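Local coordinates for protein LbpB B-lobe (Moraxella bovis, PDB 3UAQ) that probably binds host lactoferrin at the bacterial surface as a lipoprotein, helping Moraxella bovis to acquire iron, at residues H91-L95 with L155-G159. Numbering follows the deposited sequence.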
loop_
_atom_site.group_PDB
_atom_site.type_symbol
_atom_site.label_atom_id
_atom_site.label_comp_id
_atom_site.label_asym_id
_atom_site.label_seq_id
_atom_site.Cartn_x
_atom_site.Cartn_y
_atom_site.Cartn_z
ATOM N N HIS A 91 -4.923 10.711 17.861
ATOM C CA HIS A 91 -3.952 11.779 18.079
ATOM C C HIS A 91 -2.637 11.429 17.390
ATOM O O HIS A 91 -1.676 12.203 17.422
ATOM C CB HIS A 91 -3.730 12.022 19.573
ATOM C CG HIS A 91 -4.999 12.063 20.374
ATOM N ND1 HIS A 91 -5.739 13.212 20.532
ATOM C CD2 HIS A 91 -5.646 11.097 21.061
ATOM C CE1 HIS A 91 -6.799 12.951 21.281
ATOM N NE2 HIS A 91 -6.765 11.671 21.617
ATOM N N THR A 92 -2.611 10.250 16.775
ATOM C CA THR A 92 -1.496 9.814 15.947
ATOM C C THR A 92 -1.987 8.833 14.884
ATOM O O THR A 92 -3.142 8.399 14.913
ATOM C CB THR A 92 -0.364 9.169 16.799
ATOM O OG1 THR A 92 0.426 8.296 15.980
ATOM C CG2 THR A 92 -0.941 8.371 17.958
ATOM N N ASN A 93 -1.113 8.494 13.943
ATOM C CA ASN A 93 -1.448 7.512 12.917
ATOM C C ASN A 93 -2.008 6.225 13.537
ATOM O O ASN A 93 -1.279 5.467 14.178
ATOM C CB ASN A 93 -0.220 7.214 12.053
ATOM C CG ASN A 93 -0.531 6.293 10.898
ATOM O OD1 ASN A 93 -1.688 6.147 10.499
ATOM N ND2 ASN A 93 0.503 5.664 10.350
ATOM N N PRO A 94 -3.312 5.976 13.338
ATOM C CA PRO A 94 -4.084 4.909 13.986
ATOM C C PRO A 94 -3.867 3.536 13.354
ATOM O O PRO A 94 -4.313 2.534 13.911
ATOM C CB PRO A 94 -5.522 5.347 13.734
ATOM C CG PRO A 94 -5.451 6.013 12.403
ATOM C CD PRO A 94 -4.149 6.763 12.414
ATOM N N LEU A 95 -3.220 3.490 12.195
ATOM C CA LEU A 95 -3.082 2.233 11.452
ATOM C C LEU A 95 -2.177 1.179 12.102
ATOM O O LEU A 95 -2.527 0.007 12.120
ATOM C CB LEU A 95 -2.685 2.493 9.999
ATOM C CG LEU A 95 -3.932 2.795 9.167
ATOM C CD1 LEU A 95 -3.840 4.136 8.453
ATOM C CD2 LEU A 95 -4.208 1.667 8.194
ATOM N N LEU A 155 -12.999 1.940 9.701
ATOM C CA LEU A 155 -12.871 3.057 8.767
ATOM C C LEU A 155 -12.191 4.226 9.466
ATOM O O LEU A 155 -12.472 4.516 10.629
ATOM C CB LEU A 155 -14.231 3.487 8.215
ATOM C CG LEU A 155 -14.502 3.102 6.760
ATOM C CD1 LEU A 155 -15.319 1.832 6.693
ATOM C CD2 LEU A 155 -15.217 4.221 6.039
ATOM N N TYR A 156 -11.290 4.900 8.764
ATOM C CA TYR A 156 -10.474 5.924 9.400
ATOM C C TYR A 156 -10.256 7.158 8.528
ATOM O O TYR A 156 -10.431 7.125 7.300
ATOM C CB TYR A 156 -9.115 5.332 9.780
ATOM C CG TYR A 156 -8.353 4.846 8.569
ATOM C CD1 TYR A 156 -7.562 5.714 7.834
ATOM C CD2 TYR A 156 -8.441 3.524 8.144
ATOM C CE1 TYR A 156 -6.867 5.281 6.717
ATOM C CE2 TYR A 156 -7.747 3.081 7.025
ATOM C CZ TYR A 156 -6.960 3.966 6.314
ATOM O OH TYR A 156 -6.265 3.541 5.198
ATOM N N TYR A 157 -9.873 8.247 9.185
ATOM C CA TYR A 157 -9.269 9.382 8.498
ATOM C C TYR A 157 -8.305 10.063 9.467
ATOM O O TYR A 157 -8.616 10.242 10.644
ATOM C CB TYR A 157 -10.328 10.363 7.974
ATOM C CG TYR A 157 -10.445 11.654 8.768
ATOM C CD1 TYR A 157 -9.514 12.682 8.617
ATOM C CD2 TYR A 157 -11.497 11.854 9.651
ATOM C CE1 TYR A 157 -9.623 13.867 9.342
ATOM C CE2 TYR A 157 -11.617 13.035 10.378
ATOM C CZ TYR A 157 -10.679 14.038 10.221
ATOM O OH TYR A 157 -10.794 15.211 10.945
ATOM N N TYR A 158 -7.132 10.431 8.969
ATOM C CA TYR A 158 -6.109 11.046 9.795
ATOM C C TYR A 158 -5.305 12.051 8.989
ATOM O O TYR A 158 -5.288 12.008 7.757
ATOM C CB TYR A 158 -5.185 9.973 10.375
ATOM C CG TYR A 158 -3.968 10.511 11.094
ATOM C CD1 TYR A 158 -4.093 11.225 12.274
ATOM C CD2 TYR A 158 -2.691 10.298 10.593
ATOM C CE1 TYR A 158 -2.983 11.720 12.938
ATOM C CE2 TYR A 158 -1.572 10.788 11.250
ATOM C CZ TYR A 158 -1.727 11.500 12.425
ATOM O OH TYR A 158 -0.628 11.992 13.093
ATOM N N GLY A 159 -4.643 12.962 9.694
ATOM C CA GLY A 159 -3.807 13.956 9.052
ATOM C C GLY A 159 -2.599 14.309 9.896
ATOM O O GLY A 159 -2.704 14.450 11.115
#
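Tyr158 lays one face of its ring against the backbone of Thr92 and Asn93. Asn93 N comes to 3.4 Å from Tyr158 CZ, and Thr92 C to 3.6 Å from Tyr158 CE1. Both atoms sit above the ring plane, displaced toward the rim. Asn93 CA stands over the same face, 3.9 Å from the Tyr158 ring centroid, in a CH-pi contact 21° off the ring normal. The ring reaches the loop because its CG is anti to the backbone N (chi1 172°). Pro94 CD packs at 3.9 Å from Tyr158 CB, near the root of the side chain.

Leu95 meets the other aromatic residue, Tyr156. Leu95 CD1 stands over one face of the Tyr156 ring, 4.0 Å from the centroid, in a second CH-pi contact. Leu95 CD2 comes to 4.0 Å from Tyr156 CE2, so both methyls of the leucine fork touch the ring. The two side chains cross at about a right angle.

No hydrogen bond joins 91-95 to 155-159, so the segments meet through van der Waals and CH-pi contacts. Tyr158 OH makes a weak hydrogen bond to Asp160 OD1, and backbone bonds to strands 57-60 and 121-128 fix 155-159 between its neighbours. Pro94 also touches Leu59, and Leu95 touches Ile126. Tyr157 points away from the loop, and Tyr157 OH is hydrogen-bonded to Glu310 OE2 and Arg281 NH1, on barrel strands 305-314 and 281-288.

The end of the loop and the first residue of helix 95-105 thus pack on one face of the antiparallel handle sheet. This belongs to the handle domain of the N-lobe, as in the transferrin-binding protein B family, where a handle adjoins a beta barrel.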